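Local atomic coordinates of agmatinase (Deinococcus radiodurans, PDB entry 1WOH), a protein that probably hydrolyses agmatine to putrescine and urea, using two manganese ions in each subunit. Residues A[12-24]-A[76-88]. Numbering follows the deposited sequence.
Sequences IPTFARAPLVQPD and QGVTFADAGDVIL
Asp-82 and Leu-20 pair their backbones in a single parallel beta bridge. It lays the loop before strand 31-36 along strand 80-85, an edge strand, within this chain, of the parallel sheet of the arginase fold. Asp-82 N donates to Pro-19 O at 3.0 Å, and Val-21 N donates to Asp-82 O at 2.9 Å. The Asp-82 side chain reaches the loop a second time, further back. Its CG stands anti to the backbone N (chi1 -173°), which carries the carboxylate to the turn at Thr-14 and Phe-15. There Phe-15 N donates to Asp-82 OD2 at 2.8 Å. The bond is nearly straight (170° at the hydrogen), but it meets OD2 on the anti side and 22° out of the carboxylate plane. OD2 also forms a salt bridge with Arg-56, which would favour the charged form. OD1 faces its own strand and accepts from Gly-84 N at 2.8 Å, an Asx turn, so both oxygens hold the carboxylate's rotation. With an alanine here, Phe-15 N and Gly-84 N are likely to lose their acceptors and Arg-56 its mate, leaving the Thr-14 turn freer to shift.

Apolar contacts flank the bridge. Ala-18 sets its CB against Phe-80 CB at 3.6 Å. Ala-16 CB meets the Phe-80 ring obliquely at CD2. Helix 284-302 packs against the side chains of both Phe-15 and Phe-80. Beyond the bridge, Val-21 CG2 lies between its backbone N and carbonyl carbon and reaches the methyls of Ala-81 and Ala-83, 4.1 Å from Ala-83 CB. Pro-23 rests CG and CD on Ala-83 O. Leu-20 also packs on Ile-12 of the second subunit. One water, near both rings and in plane at the edge of each, donates to Phe-15 O at 2.9 Å and to Ala-81 O at 3.1 Å.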
# COMPACT_ATOMS: atom_id res chain seq x y z
N ILE A 12 -19.06 12.95 -11.61
CA ILE A 12 -19.20 11.52 -11.87
C ILE A 12 -18.18 11.14 -12.94
O ILE A 12 -18.13 11.75 -14.01
CB ILE A 12 -20.60 11.18 -12.40
CG1 ILE A 12 -21.67 11.70 -11.43
CG2 ILE A 12 -20.74 9.68 -12.58
CD1 ILE A 12 -21.58 11.10 -10.04
N PRO A 13 -17.35 10.13 -12.67
CA PRO A 13 -16.36 9.73 -13.67
C PRO A 13 -16.89 9.00 -14.91
O PRO A 13 -17.23 7.82 -14.84
CB PRO A 13 -15.39 8.89 -12.86
CG PRO A 13 -16.28 8.23 -11.86
CD PRO A 13 -17.18 9.37 -11.42
N THR A 14 -16.97 9.71 -16.02
CA THR A 14 -17.38 9.13 -17.30
C THR A 14 -16.17 9.39 -18.17
O THR A 14 -15.41 10.33 -17.91
CB THR A 14 -18.64 9.80 -17.90
OG1 THR A 14 -18.46 11.22 -17.98
CG2 THR A 14 -19.86 9.48 -17.07
N PHE A 15 -15.96 8.57 -19.20
CA PHE A 15 -14.77 8.77 -20.01
C PHE A 15 -14.75 10.15 -20.67
O PHE A 15 -15.67 10.52 -21.39
CB PHE A 15 -14.64 7.69 -21.08
CG PHE A 15 -13.25 7.57 -21.62
CD1 PHE A 15 -12.22 7.09 -20.81
CD2 PHE A 15 -12.94 8.01 -22.91
CE1 PHE A 15 -10.91 7.05 -21.27
CE2 PHE A 15 -11.64 7.98 -23.38
CZ PHE A 15 -10.61 7.50 -22.56
N ALA A 16 -13.68 10.90 -20.40
CA ALA A 16 -13.50 12.24 -20.94
C ALA A 16 -14.63 13.16 -20.51
O ALA A 16 -14.91 14.18 -21.15
CB ALA A 16 -13.42 12.18 -22.46
N ARG A 17 -15.27 12.80 -19.40
CA ARG A 17 -16.40 13.56 -18.85
C ARG A 17 -17.52 13.69 -19.88
O ARG A 17 -18.28 14.66 -19.89
CB ARG A 17 -15.92 14.94 -18.37
CG ARG A 17 -16.62 15.42 -17.10
CD ARG A 17 -16.15 16.81 -16.66
NE ARG A 17 -14.99 16.82 -15.76
CZ ARG A 17 -15.00 16.32 -14.53
NH1 ARG A 17 -16.10 15.77 -14.03
NH2 ARG A 17 -13.92 16.43 -13.76
N ALA A 18 -17.65 12.69 -20.74
CA ALA A 18 -18.67 12.68 -21.77
C ALA A 18 -20.04 12.31 -21.20
O ALA A 18 -20.14 11.67 -20.15
CB ALA A 18 -18.28 11.70 -22.88
N PRO A 19 -21.12 12.70 -21.89
CA PRO A 19 -22.47 12.38 -21.42
C PRO A 19 -22.68 10.87 -21.42
O PRO A 19 -22.14 10.16 -22.27
CB PRO A 19 -23.37 13.10 -22.43
CG PRO A 19 -22.53 13.11 -23.68
CD PRO A 19 -21.17 13.47 -23.15
N LEU A 20 -23.47 10.38 -20.47
CA LEU A 20 -23.73 8.95 -20.37
C LEU A 20 -24.87 8.52 -21.29
O LEU A 20 -25.89 9.20 -21.38
CB LEU A 20 -24.05 8.58 -18.92
CG LEU A 20 -24.33 7.11 -18.59
CD1 LEU A 20 -23.18 6.22 -19.08
CD2 LEU A 20 -24.51 6.97 -17.09
N VAL A 21 -24.68 7.40 -21.99
CA VAL A 21 -25.71 6.89 -22.89
C VAL A 21 -25.85 5.37 -22.81
O VAL A 21 -25.03 4.70 -22.19
CB VAL A 21 -25.42 7.28 -24.36
CG1 VAL A 21 -25.44 8.79 -24.51
CG2 VAL A 21 -24.07 6.72 -24.79
N GLN A 22 -26.90 4.85 -23.43
CA GLN A 22 -27.14 3.41 -23.45
C GLN A 22 -26.67 2.90 -24.81
O GLN A 22 -26.94 3.52 -25.83
CB GLN A 22 -28.63 3.12 -23.28
CG GLN A 22 -29.15 3.37 -21.87
CD GLN A 22 -28.51 2.45 -20.85
OE1 GLN A 22 -28.64 1.23 -20.93
NE2 GLN A 22 -27.80 3.03 -19.89
N PRO A 23 -25.97 1.75 -24.83
CA PRO A 23 -25.46 1.16 -26.07
C PRO A 23 -26.42 1.18 -27.26
O PRO A 23 -26.03 1.55 -28.37
CB PRO A 23 -25.09 -0.25 -25.65
CG PRO A 23 -24.59 -0.04 -24.26
CD PRO A 23 -25.62 0.91 -23.67
N ASP A 24 -27.67 0.80 -27.02
CA ASP A 24 -28.66 0.76 -28.10
C ASP A 24 -29.63 1.93 -28.03
O ASP A 24 -30.72 1.88 -28.60
CB ASP A 24 -29.44 -0.55 -28.03
CG ASP A 24 -30.45 -0.57 -26.90
OD1 ASP A 24 -30.08 -0.21 -25.77
OD2 ASP A 24 -31.61 -0.94 -27.16
N GLN A 76 -11.18 19.61 -31.59
CA GLN A 76 -12.13 20.70 -31.48
C GLN A 76 -13.43 20.29 -32.18
O GLN A 76 -13.42 19.92 -33.36
CB GLN A 76 -11.57 21.97 -32.12
CG GLN A 76 -12.56 23.12 -32.16
CD GLN A 76 -12.99 23.59 -30.79
OE1 GLN A 76 -13.99 24.29 -30.64
NE2 GLN A 76 -12.22 23.22 -29.77
N GLY A 77 -14.54 20.35 -31.46
CA GLY A 77 -15.81 19.98 -32.05
C GLY A 77 -16.06 18.49 -32.15
O GLY A 77 -17.10 18.06 -32.65
N VAL A 78 -15.12 17.68 -31.68
CA VAL A 78 -15.29 16.23 -31.73
C VAL A 78 -16.15 15.82 -30.54
O VAL A 78 -15.78 16.07 -29.38
CB VAL A 78 -13.93 15.50 -31.68
CG1 VAL A 78 -14.15 13.99 -31.72
CG2 VAL A 78 -13.08 15.93 -32.87
N THR A 79 -17.29 15.21 -30.81
CA THR A 79 -18.21 14.80 -29.75
C THR A 79 -17.88 13.43 -29.16
O THR A 79 -17.45 12.52 -29.87
CB THR A 79 -19.67 14.78 -30.26
OG1 THR A 79 -19.81 13.81 -31.31
CG2 THR A 79 -20.06 16.15 -30.79
N PHE A 80 -18.09 13.32 -27.85
CA PHE A 80 -17.83 12.10 -27.09
C PHE A 80 -19.08 11.60 -26.36
O PHE A 80 -20.00 12.37 -26.07
CB PHE A 80 -16.75 12.33 -26.03
CG PHE A 80 -15.35 12.38 -26.58
CD1 PHE A 80 -14.92 13.45 -27.36
CD2 PHE A 80 -14.46 11.35 -26.30
CE1 PHE A 80 -13.62 13.49 -27.86
CE2 PHE A 80 -13.15 11.37 -26.80
CZ PHE A 80 -12.73 12.44 -27.58
N ALA A 81 -19.10 10.31 -26.06
CA ALA A 81 -20.20 9.70 -25.33
C ALA A 81 -19.64 8.51 -24.56
O ALA A 81 -18.65 7.91 -24.98
CB ALA A 81 -21.29 9.23 -26.29
N ASP A 82 -20.25 8.18 -23.43
CA ASP A 82 -19.80 7.03 -22.63
C ASP A 82 -21.00 6.09 -22.58
O ASP A 82 -21.99 6.38 -21.92
CB ASP A 82 -19.41 7.46 -21.21
CG ASP A 82 -18.79 6.33 -20.41
OD1 ASP A 82 -19.15 5.17 -20.66
OD2 ASP A 82 -17.94 6.60 -19.54
N ALA A 83 -20.91 4.96 -23.29
CA ALA A 83 -22.01 4.00 -23.32
C ALA A 83 -22.04 3.07 -22.11
O ALA A 83 -22.78 2.09 -22.08
CB ALA A 83 -21.94 3.17 -24.60
N GLY A 84 -21.23 3.39 -21.10
CA GLY A 84 -21.20 2.58 -19.90
C GLY A 84 -20.45 1.28 -20.10
O GLY A 84 -19.56 1.18 -20.95
N ASP A 85 -20.81 0.27 -19.31
CA ASP A 85 -20.16 -1.04 -19.39
C ASP A 85 -21.09 -2.14 -19.85
O ASP A 85 -22.31 -2.07 -19.65
CB ASP A 85 -19.63 -1.49 -18.02
CG ASP A 85 -18.49 -0.64 -17.50
OD1 ASP A 85 -17.88 0.12 -18.28
OD2 ASP A 85 -18.18 -0.76 -16.30
N VAL A 86 -20.51 -3.16 -20.47
CA VAL A 86 -21.28 -4.31 -20.91
C VAL A 86 -21.73 -4.96 -19.59
O VAL A 86 -20.96 -5.01 -18.62
CB VAL A 86 -20.39 -5.31 -21.69
CG1 VAL A 86 -21.19 -6.53 -22.12
CG2 VAL A 86 -19.78 -4.62 -22.91
N ILE A 87 -22.98 -5.42 -19.53
CA ILE A 87 -23.48 -6.07 -18.33
C ILE A 87 -23.02 -7.51 -18.39
O ILE A 87 -23.54 -8.32 -19.16
CB ILE A 87 -25.01 -6.03 -18.23
CG1 ILE A 87 -25.48 -4.57 -18.13
CG2 ILE A 87 -25.48 -6.81 -17.01
CD1 ILE A 87 -26.98 -4.41 -18.11
N LEU A 88 -22.03 -7.83 -17.57
CA LEU A 88 -21.45 -9.16 -17.56
C LEU A 88 -22.02 -10.07 -16.49
O LEU A 88 -22.39 -9.62 -15.40
CB LEU A 88 -19.94 -9.06 -17.34
CG LEU A 88 -19.19 -8.21 -18.36
CD1 LEU A 88 -17.78 -7.94 -17.86
CD2 LEU A 88 -19.17 -8.92 -19.70
O HOH W 1 -16.06 9.12 -23.86